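Local coordinates for protein glycosyl hydrolase family 26 (Bacteroides ovatus, PDB 4ZXO) that acts as a family 26 beta-mannanase, probably cleaving beta-1,4-mannosidic links in the galactomannan that the bacterium breaks down, at residues H165-W171 with Y207-S213; Y223-I229 with K261-P265; L248-T253 with V289-L295. One frame throughout, in Å; residues are numbered along the deposited sequence.

Contact 1 of 3, residues H165-W171 with Y207-S213; sequences HEHTGSW and YSPGMES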
loop_
_atom_site.group_PDB
_atom_site.type_symbol
_atom_site.label_atom_id
_atom_site.label_comp_id
_atom_site.label_asym_id
_atom_site.label_seq_id
_atom_site.Cartn_x
_atom_site.Cartn_y
_atom_site.Cartn_z
ATOM N N HIS A 165 -1.111 2.183 -9.018
ATOM C CA HIS A 165 -2.064 1.181 -8.527
ATOM C C HIS A 165 -3.405 1.192 -9.299
ATOM O O HIS A 165 -3.738 2.131 -10.022
ATOM C CB HIS A 165 -2.265 1.392 -7.008
ATOM C CG HIS A 165 -2.952 2.662 -6.635
ATOM N ND1 HIS A 165 -2.453 3.918 -6.936
ATOM C CD2 HIS A 165 -4.064 2.863 -5.875
ATOM C CE1 HIS A 165 -3.268 4.829 -6.424
ATOM N NE2 HIS A 165 -4.242 4.211 -5.761
ATOM N N GLU A 166 -4.165 0.131 -9.127
ATOM C CA GLU A 166 -5.538 0.069 -9.650
ATOM C C GLU A 166 -5.500 0.276 -11.132
ATOM O O GLU A 166 -6.387 0.921 -11.740
ATOM C CB GLU A 166 -6.470 1.074 -8.938
ATOM C CG GLU A 166 -6.685 0.597 -7.503
ATOM C CD GLU A 166 -7.401 1.521 -6.582
ATOM O OE1 GLU A 166 -8.028 2.467 -7.052
ATOM O OE2 GLU A 166 -7.358 1.266 -5.334
ATOM N N HIS A 167 -4.504 -0.355 -11.775
ATOM C CA HIS A 167 -4.276 -0.032 -13.185
ATOM C C HIS A 167 -5.193 -0.765 -14.147
ATOM O O HIS A 167 -5.174 -0.470 -15.365
ATOM C CB HIS A 167 -2.827 -0.334 -13.552
ATOM C CG HIS A 167 -2.526 -1.782 -13.559
ATOM N ND1 HIS A 167 -2.174 -2.476 -12.409
ATOM C CD2 HIS A 167 -2.545 -2.684 -14.573
ATOM C CE1 HIS A 167 -1.995 -3.746 -12.730
ATOM N NE2 HIS A 167 -2.225 -3.899 -14.029
ATOM N N THR A 168 -5.997 -1.689 -13.632
ATOM C CA THR A 168 -6.976 -2.323 -14.528
ATOM C C THR A 168 -8.297 -1.563 -14.565
ATOM O O THR A 168 -9.214 -1.925 -15.334
ATOM C CB THR A 168 -7.196 -3.801 -14.137
ATOM O OG1 THR A 168 -7.493 -3.911 -12.752
ATOM C CG2 THR A 168 -5.911 -4.600 -14.388
ATOM N N GLY A 169 -8.433 -0.563 -13.699
ATOM C CA GLY A 169 -9.537 0.376 -13.822
ATOM C C GLY A 169 -9.058 1.559 -14.638
ATOM O O GLY A 169 -7.889 1.634 -15.009
ATOM N N SER A 170 -9.978 2.468 -14.933
ATOM C CA SER A 170 -9.653 3.608 -15.805
ATOM C C SER A 170 -9.999 4.939 -15.138
ATOM O O SER A 170 -10.375 5.890 -15.791
ATOM C CB SER A 170 -10.336 3.426 -17.153
ATOM O OG SER A 170 -9.741 2.291 -17.823
ATOM N N TRP A 171 -9.825 4.990 -13.817
ATOM C CA TRP A 171 -10.092 6.217 -13.092
ATOM C C TRP A 171 -8.831 7.013 -12.764
ATOM O O TRP A 171 -8.944 8.138 -12.256
ATOM C CB TRP A 171 -10.858 5.928 -11.806
ATOM C CG TRP A 171 -10.301 4.830 -10.980
ATOM C CD1 TRP A 171 -9.317 4.918 -10.043
ATOM C CD2 TRP A 171 -10.784 3.503 -10.934
ATOM N NE1 TRP A 171 -9.104 3.683 -9.459
ATOM C CE2 TRP A 171 -10.001 2.796 -9.991
ATOM C CE3 TRP A 171 -11.775 2.821 -11.634
ATOM C CZ2 TRP A 171 -10.230 1.447 -9.651
ATOM C CZ3 TRP A 171 -11.993 1.424 -11.301
ATOM C CH2 TRP A 171 -11.199 0.772 -10.337
ATOM N N TYR A 207 2.661 -4.406 -6.745
ATOM C CA TYR A 207 1.751 -4.335 -7.873
ATOM C C TYR A 207 0.341 -4.503 -7.349
ATOM O O TYR A 207 0.117 -5.394 -6.516
ATOM C CB TYR A 207 2.139 -5.464 -8.821
ATOM C CG TYR A 207 1.385 -5.688 -10.103
ATOM C CD1 TYR A 207 1.618 -4.875 -11.224
ATOM C CD2 TYR A 207 0.537 -6.807 -10.246
ATOM C CE1 TYR A 207 0.993 -5.137 -12.446
ATOM C CE2 TYR A 207 -0.102 -7.081 -11.448
ATOM C CZ TYR A 207 0.166 -6.260 -12.572
ATOM O OH TYR A 207 -0.432 -6.463 -13.788
ATOM N N SER A 208 -0.628 -3.667 -7.759
ATOM C CA SER A 208 -1.923 -3.686 -7.027
ATOM C C SER A 208 -3.142 -3.240 -7.847
ATOM O O SER A 208 -3.786 -2.227 -7.548
ATOM C CB SER A 208 -1.807 -2.837 -5.721
ATOM O OG SER A 208 -1.520 -1.463 -5.957
ATOM N N PRO A 209 -3.488 -4.007 -8.866
ATOM C CA PRO A 209 -4.737 -3.746 -9.586
ATOM C C PRO A 209 -5.940 -4.126 -8.727
ATOM O O PRO A 209 -5.788 -4.791 -7.691
ATOM C CB PRO A 209 -4.641 -4.679 -10.812
ATOM C CG PRO A 209 -3.921 -5.868 -10.252
ATOM C CD PRO A 209 -2.810 -5.230 -9.351
ATOM N N GLY A 210 -7.105 -3.646 -9.122
ATOM C CA GLY A 210 -8.338 -3.967 -8.440
ATOM C C GLY A 210 -8.922 -5.318 -8.849
ATOM O O GLY A 210 -8.188 -6.265 -9.174
ATOM N N MET A 211 -10.258 -5.419 -8.837
ATOM C CA MET A 211 -10.925 -6.703 -9.082
ATOM C C MET A 211 -11.408 -6.920 -10.526
ATOM O O MET A 211 -12.148 -7.861 -10.782
ATOM C CB MET A 211 -12.116 -6.893 -8.112
ATOM C CG MET A 211 -13.054 -5.695 -7.972
ATOM S SD MET A 211 -13.806 -5.224 -9.470
ATOM C CE MET A 211 -14.954 -6.555 -9.849
ATOM N N GLU A 212 -10.955 -6.110 -11.483
ATOM C CA GLU A 212 -11.449 -6.266 -12.850
ATOM C C GLU A 212 -11.010 -7.587 -13.429
ATOM O O GLU A 212 -11.752 -8.197 -14.212
ATOM C CB GLU A 212 -10.942 -5.124 -13.757
ATOM C CG GLU A 212 -11.541 -3.762 -13.401
ATOM C CD GLU A 212 -10.945 -3.110 -12.161
ATOM O OE1 GLU A 212 -9.805 -3.418 -11.759
ATOM O OE2 GLU A 212 -11.656 -2.292 -11.544
ATOM N N SER A 213 -9.786 -8.008 -13.096
ATOM C CA SER A 213 -9.249 -9.245 -13.645
ATOM C C SER A 213 -10.019 -10.440 -13.112
ATOM O O SER A 213 -10.240 -10.547 -11.919
ATOM C CB SER A 213 -7.774 -9.415 -13.256
ATOM O OG SER A 213 -6.991 -8.321 -13.709
HETATM O O HOH W 1 -0.892 -1.898 -9.899
HETATM O O HOH W 2 -7.548 -6.549 -11.771
HETATM O O HOH W 3 -8.211 -1.479 -10.676
#
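His165 opens the contact by laying its CB 3.1 Å from Ser208 OG, a hydroxyl already hydrogen-bonded to Arg162. At Glu166 the two backbones come closest, its CA 3.9 Å from Pro209 CA, and Glu166 N donates to Ser208 O at 2.9 Å. The chain then reverses in a type I turn from Glu166 to Gly169, closed by Gly169 N to Glu166 O at 3.2 Å, which carries the next side chains over Pro209. His167 packs against both Tyr207 and Pro209: its CE1 lies 3.4 Å from Pro209 CB, its ring meets that of Tyr207 obliquely, and water 1 bridges its ND1 to Ser208 N. The Tyr207 hydroxyl itself is bonded to Tyr219 O. Thr168 makes the shortest link across the two segments, OG1 donating to Glu212 OE1 at 2.6 Å. Water 2 joins Thr168 OG1 to Gly210 O and Ser213 N, while water 3 connects Gly210 N and Glu212 OE1. Trp171 turns a ring edge to Glu212, CH2 to OE2 3.3 Å, and gives its NE1 hydrogen to Glu166 OE1 at 2.9 Å. These are the loops leaving neighbouring strands 159-162 and 203-207 of a TIM barrel, the fourth and fifth, at the C-terminal rim that forms the active-site face in glycosidases of this fold; the end of the fourth strand is where clan GH-A enzymes carry their acid/base glutamate.

Contact 2 of 3, residues Y223-I229 with K261-P265; sequences YPGDDII and KHDKP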
loop_
_atom_site.group_PDB
_atom_site.type_symbol
_atom_site.label_atom_id
_atom_site.label_comp_id
_atom_site.label_asym_id
_atom_site.label_seq_id
_atom_site.Cartn_x
_atom_site.Cartn_y
_atom_site.Cartn_z
ATOM N N TYR A 223 1.795 -6.742 -16.096
ATOM C CA TYR A 223 2.826 -6.973 -15.092
ATOM C C TYR A 223 4.210 -6.695 -15.673
ATOM O O TYR A 223 4.572 -7.294 -16.702
ATOM C CB TYR A 223 2.730 -8.434 -14.641
ATOM C CG TYR A 223 3.676 -8.867 -13.566
ATOM C CD1 TYR A 223 3.553 -8.448 -12.256
ATOM C CD2 TYR A 223 4.651 -9.809 -13.844
ATOM C CE1 TYR A 223 4.409 -8.858 -11.301
ATOM C CE2 TYR A 223 5.508 -10.289 -12.853
ATOM C CZ TYR A 223 5.377 -9.808 -11.583
ATOM O OH TYR A 223 6.240 -10.311 -10.622
ATOM N N PRO A 224 4.998 -5.821 -14.993
ATOM C CA PRO A 224 6.279 -5.410 -15.582
ATOM C C PRO A 224 7.415 -6.416 -15.330
ATOM O O PRO A 224 8.509 -6.228 -15.844
ATOM C CB PRO A 224 6.562 -4.068 -14.894
ATOM C CG PRO A 224 5.918 -4.267 -13.481
ATOM C CD PRO A 224 4.631 -5.021 -13.796
ATOM N N GLY A 225 7.174 -7.470 -14.571
ATOM C CA GLY A 225 8.168 -8.518 -14.466
ATOM C C GLY A 225 8.688 -8.817 -13.066
ATOM O O GLY A 225 8.657 -7.970 -12.152
ATOM N N ASP A 226 9.147 -10.055 -12.915
ATOM C CA ASP A 226 9.619 -10.548 -11.630
ATOM C C ASP A 226 10.841 -9.828 -11.116
ATOM O O ASP A 226 11.152 -9.876 -9.905
ATOM C CB ASP A 226 9.927 -12.041 -11.727
ATOM C CG ASP A 226 8.689 -12.869 -11.870
ATOM O OD1 ASP A 226 7.588 -12.448 -11.475
ATOM O OD2 ASP A 226 8.824 -14.007 -12.330
ATOM N N ASP A 227 11.588 -9.227 -12.031
ATOM C CA ASP A 227 12.799 -8.500 -11.655
ATOM C C ASP A 227 12.496 -7.070 -11.127
ATOM O O ASP A 227 13.398 -6.349 -10.661
ATOM C CB ASP A 227 13.726 -8.415 -12.878
ATOM C CG ASP A 227 13.076 -7.695 -14.065
ATOM O OD1 ASP A 227 11.845 -7.830 -14.307
ATOM O OD2 ASP A 227 13.824 -6.993 -14.772
ATOM N N ILE A 228 11.233 -6.655 -11.229
ATOM C CA ILE A 228 10.822 -5.328 -10.770
ATOM C C ILE A 228 9.920 -5.449 -9.545
ATOM O O ILE A 228 10.102 -4.728 -8.559
ATOM C CB ILE A 228 10.099 -4.561 -11.922
ATOM C CG1 ILE A 228 11.138 -4.207 -13.001
ATOM C CG2 ILE A 228 9.420 -3.309 -11.408
ATOM C CD1 ILE A 228 10.543 -3.640 -14.253
ATOM N N ILE A 229 8.936 -6.347 -9.610
ATOM C CA ILE A 229 7.900 -6.420 -8.578
ATOM C C ILE A 229 8.340 -7.374 -7.476
ATOM O O ILE A 229 8.881 -8.444 -7.742
ATOM C CB ILE A 229 6.555 -6.889 -9.162
ATOM C CG1 ILE A 229 6.037 -5.864 -10.221
ATOM C CG2 ILE A 229 5.517 -7.070 -8.026
ATOM C CD1 ILE A 229 5.824 -4.408 -9.630
ATOM N N LYS A 261 3.250 -19.169 -8.551
ATOM C CA LYS A 261 3.864 -19.257 -9.881
ATOM C C LYS A 261 5.139 -18.398 -9.987
ATOM O O LYS A 261 6.107 -18.792 -10.651
ATOM C CB LYS A 261 2.869 -18.842 -10.981
ATOM C CG LYS A 261 3.426 -19.042 -12.404
ATOM C CD LYS A 261 2.378 -18.787 -13.452
ATOM C CE LYS A 261 2.918 -19.149 -14.879
ATOM N NZ LYS A 261 1.820 -19.116 -15.889
ATOM N N HIS A 262 5.144 -17.223 -9.350
ATOM C CA HIS A 262 6.231 -16.280 -9.521
ATOM C C HIS A 262 7.079 -16.096 -8.263
ATOM O O HIS A 262 7.943 -15.208 -8.234
ATOM C CB HIS A 262 5.625 -14.904 -9.955
ATOM C CG HIS A 262 5.045 -14.924 -11.328
ATOM N ND1 HIS A 262 5.741 -14.466 -12.425
ATOM C CD2 HIS A 262 3.897 -15.458 -11.807
ATOM C CE1 HIS A 262 5.008 -14.652 -13.511
ATOM N NE2 HIS A 262 3.882 -15.238 -13.159
ATOM N N ASP A 263 6.804 -16.895 -7.221
ATOM C CA ASP A 263 7.511 -16.781 -5.926
ATOM C C ASP A 263 7.521 -15.346 -5.381
ATOM O O ASP A 263 8.579 -14.758 -5.105
ATOM C CB ASP A 263 8.953 -17.309 -6.018
ATOM C CG ASP A 263 9.562 -17.535 -4.679
ATOM O OD1 ASP A 263 8.823 -17.763 -3.683
ATOM O OD2 ASP A 263 10.813 -17.555 -4.610
ATOM N N LYS A 264 6.321 -14.799 -5.199
ATOM C CA LYS A 264 6.149 -13.481 -4.601
ATOM C C LYS A 264 5.202 -13.626 -3.453
ATOM O O LYS A 264 4.217 -14.367 -3.583
ATOM C CB LYS A 264 5.538 -12.457 -5.587
ATOM C CG LYS A 264 6.345 -12.336 -6.893
ATOM C CD LYS A 264 7.742 -11.761 -6.661
ATOM C CE LYS A 264 8.450 -11.493 -8.005
ATOM N NZ LYS A 264 9.904 -11.168 -7.730
ATOM N N PRO A 265 5.431 -12.879 -2.361
ATOM C CA PRO A 265 4.432 -12.755 -1.292
ATOM C C PRO A 265 3.255 -11.951 -1.828
ATOM O O PRO A 265 3.414 -11.188 -2.778
ATOM C CB PRO A 265 5.187 -11.987 -0.207
ATOM C CG PRO A 265 6.169 -11.190 -0.925
ATOM C CD PRO A 265 6.590 -11.999 -2.129
#
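Charged and polar side chains, rather than close backbone approach, join residues 223-229 to 261-265; the nearest CA pair, Asp226 with His262, is still 7.0 Å apart. The carboxylate of Asp226 is the focus of the first group of hydrogen bonds. His262 ND1 donates to both of its oxygens, 2.9 Å to Asp226 OD1 and 3.1 Å to Asp226 OD2, with OD1 near the plane of the imidazole. Tyr223 OH, from the same loop, donates to Asp226 OD1 at 2.7 Å and so holds the carboxylate in place.

The second group belongs to Lys264, whose long side chain reaches two main-chain carbonyls: NZ lies 2.8 Å from Asp226 O and 2.9 Å from Ile229 O. The ammonium thus ties together two points of the 223-229 loop, within which Ile228 N and Ile229 N both bond back to Gly225 O. Its charge stays beyond salt-bridge range of the carboxylate, with Asp226 OD1 4.6 Å from Lys264 NZ.

Ring packing completes the contact. Tyr223 directs its edge toward the face of His262 in a T-shaped pair, centroids 5.6 Å apart and planes at 69°, and it meets Tyr207 edge-to-face as well.

On the second segment, Asp263 leaves helix 241-262 with positive phi in a Schellman motif, after which the chain turns toward strand 266-271. Both segments therefore lead into adjacent parallel strands, and their pairing joins the loop before strand 231-235 to the helix-to-strand connection before strand 266-271, on the N-terminal side of a TIM barrel.

Contact 3 of 3, residues L248-T253 with V289-L295; sequences LNKMLT and VIEKYPL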
loop_
_atom_site.group_PDB
_atom_site.type_symbol
_atom_site.label_atom_id
_atom_site.label_comp_id
_atom_site.label_asym_id
_atom_site.label_seq_id
_atom_site.Cartn_x
_atom_site.Cartn_y
_atom_site.Cartn_z
ATOM N N LEU A 248 -13.591 -10.796 -3.518
ATOM C CA LEU A 248 -12.357 -10.890 -2.725
ATOM C C LEU A 248 -11.813 -12.321 -2.759
ATOM O O LEU A 248 -10.608 -12.522 -2.918
ATOM C CB LEU A 248 -12.594 -10.430 -1.279
ATOM C CG LEU A 248 -11.317 -10.326 -0.444
ATOM C CD1 LEU A 248 -10.218 -9.387 -1.103
ATOM C CD2 LEU A 248 -11.673 -9.959 0.995
ATOM N N ASN A 249 -12.673 -13.325 -2.555
ATOM C CA ASN A 249 -12.172 -14.674 -2.737
ATOM C C ASN A 249 -11.551 -14.878 -4.116
ATOM O O ASN A 249 -10.511 -15.524 -4.231
ATOM C CB ASN A 249 -13.277 -15.712 -2.535
ATOM C CG ASN A 249 -13.463 -16.079 -1.065
ATOM O OD1 ASN A 249 -12.563 -16.648 -0.422
ATOM N ND2 ASN A 249 -14.598 -15.724 -0.521
ATOM N N LYS A 250 -12.209 -14.390 -5.167
ATOM C CA LYS A 250 -11.673 -14.521 -6.500
ATOM C C LYS A 250 -10.276 -13.877 -6.592
ATOM O O LYS A 250 -9.332 -14.501 -7.108
ATOM C CB LYS A 250 -12.600 -13.860 -7.510
ATOM C CG LYS A 250 -12.114 -13.990 -8.917
ATOM C CD LYS A 250 -12.840 -12.959 -9.819
ATOM C CE LYS A 250 -12.158 -11.601 -9.711
ATOM N NZ LYS A 250 -12.863 -10.558 -10.516
ATOM N N MET A 251 -10.132 -12.632 -6.114
ATOM C CA MET A 251 -8.819 -12.003 -6.249
ATOM C C MET A 251 -7.761 -12.638 -5.367
ATOM O O MET A 251 -6.613 -12.746 -5.798
ATOM C CB MET A 251 -8.891 -10.503 -5.894
ATOM C CG MET A 251 -9.650 -9.671 -6.908
ATOM S SD MET A 251 -9.261 -9.973 -8.670
ATOM C CE MET A 251 -7.498 -9.594 -8.669
ATOM N N LEU A 252 -8.102 -13.036 -4.133
ATOM C CA LEU A 252 -7.063 -13.649 -3.320
ATOM C C LEU A 252 -6.672 -15.038 -3.849
ATOM O O LEU A 252 -5.514 -15.425 -3.682
ATOM C CB LEU A 252 -7.527 -13.740 -1.861
ATOM C CG LEU A 252 -7.817 -12.339 -1.289
ATOM C CD1 LEU A 252 -8.130 -12.461 0.231
ATOM C CD2 LEU A 252 -6.663 -11.351 -1.571
ATOM N N THR A 253 -7.605 -15.762 -4.487
ATOM C CA THR A 253 -7.270 -17.014 -5.170
ATOM C C THR A 253 -6.277 -16.722 -6.311
ATOM O O THR A 253 -5.270 -17.429 -6.518
ATOM C CB THR A 253 -8.566 -17.676 -5.682
ATOM O OG1 THR A 253 -9.309 -18.081 -4.514
ATOM C CG2 THR A 253 -8.282 -18.937 -6.545
ATOM N N VAL A 289 -12.882 -14.544 5.143
ATOM C CA VAL A 289 -12.312 -14.597 3.811
ATOM C C VAL A 289 -10.803 -14.603 3.870
ATOM O O VAL A 289 -10.196 -15.511 3.316
ATOM C CB VAL A 289 -12.769 -13.417 2.929
ATOM C CG1 VAL A 289 -12.090 -13.498 1.553
ATOM C CG2 VAL A 289 -14.281 -13.476 2.757
ATOM N N ILE A 290 -10.190 -13.628 4.554
ATOM C CA ILE A 290 -8.748 -13.472 4.416
ATOM C C ILE A 290 -7.978 -14.589 5.116
ATOM O O ILE A 290 -6.870 -14.904 4.697
ATOM C CB ILE A 290 -8.230 -12.091 4.905
ATOM C CG1 ILE A 290 -8.484 -11.874 6.387
ATOM C CG2 ILE A 290 -8.869 -10.958 4.086
ATOM C CD1 ILE A 290 -7.864 -10.593 6.905
ATOM N N GLU A 291 -8.562 -15.225 6.133
ATOM C CA GLU A 291 -7.817 -16.248 6.867
ATOM C C GLU A 291 -7.556 -17.484 6.043
ATOM O O GLU A 291 -6.728 -18.316 6.451
ATOM C CB GLU A 291 -8.537 -16.635 8.152
ATOM C CG GLU A 291 -9.820 -17.411 7.921
ATOM C CD GLU A 291 -10.578 -17.676 9.223
ATOM O OE1 GLU A 291 -9.985 -17.441 10.306
ATOM O OE2 GLU A 291 -11.747 -18.119 9.172
ATOM N N LYS A 292 -8.207 -17.592 4.888
ATOM C CA LYS A 292 -8.019 -18.748 4.005
ATOM C C LYS A 292 -6.806 -18.601 3.072
ATOM O O LYS A 292 -6.495 -19.500 2.303
ATOM C CB LYS A 292 -9.280 -18.968 3.151
ATOM C CG LYS A 292 -10.589 -19.154 3.934
ATOM C CD LYS A 292 -11.684 -19.619 3.054
ATOM C CE LYS A 292 -12.098 -18.606 2.039
ATOM N NZ LYS A 292 -13.167 -19.224 1.144
ATOM N N TYR A 293 -6.126 -17.460 3.139
ATOM C CA TYR A 293 -5.089 -17.152 2.153
ATOM C C TYR A 293 -3.846 -16.681 2.856
ATOM O O TYR A 293 -3.934 -16.033 3.888
ATOM C CB TYR A 293 -5.565 -16.055 1.181
ATOM C CG TYR A 293 -6.825 -16.432 0.459
ATOM C CD1 TYR A 293 -6.779 -17.249 -0.698
ATOM C CD2 TYR A 293 -8.074 -16.010 0.921
ATOM C CE1 TYR A 293 -7.918 -17.595 -1.344
ATOM C CE2 TYR A 293 -9.215 -16.408 0.279
ATOM C CZ TYR A 293 -9.144 -17.150 -0.860
ATOM O OH TYR A 293 -10.301 -17.542 -1.526
ATOM N N PRO A 294 -2.678 -16.962 2.264
ATOM C CA PRO A 294 -1.389 -16.641 2.918
ATOM C C PRO A 294 -0.987 -15.189 2.764
ATOM O O PRO A 294 0.085 -14.878 2.263
ATOM C CB PRO A 294 -0.390 -17.570 2.218
ATOM C CG PRO A 294 -1.029 -17.762 0.784
ATOM C CD PRO A 294 -2.525 -17.717 0.995
ATOM N N LEU A 295 -1.854 -14.295 3.187
ATOM C CA LEU A 295 -1.569 -12.884 3.007
ATOM C C LEU A 295 -0.463 -12.425 3.935
ATOM O O LEU A 295 -0.455 -12.761 5.144
ATOM C CB LEU A 295 -2.790 -12.025 3.329
ATOM C CG LEU A 295 -4.018 -12.324 2.482
ATOM C CD1 LEU A 295 -5.088 -11.280 2.847
ATOM C CD2 LEU A 295 -3.720 -12.209 1.025
HETATM O O HOH W 4 -15.580 -17.078 1.979
#
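Two outer helices of the TIM barrel, 241-262 and 281-290, lie side by side here, with the turn after the second leading into strand 295-300. Asn249 is the polar centre. Its OD1 accepts from Tyr293 OH at 2.7 Å and, weakly, from Lys292 NZ at 3.1 Å, while its ND2 gives hydrogens to Ile245 O one turn back and to water 4, at 3.0 Å. Water 4 also takes a weak bond from Lys292 NZ at 3.3 Å, so the amide and the ammonium are joined both directly and through solvent. Thr253 OG1 satisfies itself within its own helix, donating to Asn249 O at 2.8 Å. In the opposing segment the type I turn from Ile290 to Tyr293 is closed by Tyr293 N to Ile290 O at 3.1 Å. An inverse gamma turn centred on Pro294 follows, where Leu295 N bonds weakly to Tyr293 O.

Beneath this polar group the contact is apolar: Leu248 CD2 touches Val289 CG1 at 3.6 Å, and Leu252 CD2 meets Leu295 CD2 at 4.0 Å. Leu248 and Leu295 continue onto strand 266-271 through Leu268 and Ile266, respectively. Tyr293 bridges the two chemistries, its hydroxyl bound to Asn249 while its ring receives a CH-pi contact: Leu252 CB sits 3.5 Å from the ring centroid, only 7° off the normal.

How the contacts relate
Contact 1 is the most buried of the three and lies at the C-terminal rim of the barrel, where a single backbone hydrogen bond, a threonine-glutamate hydrogen bond and ordered water link two loops. Contacts 2 and 3 are partly buried and share helix 241-262: contact 3 packs its middle against the neighbouring helix largely through aliphatic side chains, whereas contact 2 uses its C-terminal end and is held by charged groups. Their nearest atoms are about 6 Å apart. Contact 1 touches both. Tyr207 packs on Tyr223 and Ile229 of contact 2, and Met211 O approaches Lys250 NZ of contact 3 at 2.8 Å, a probable hydrogen bond.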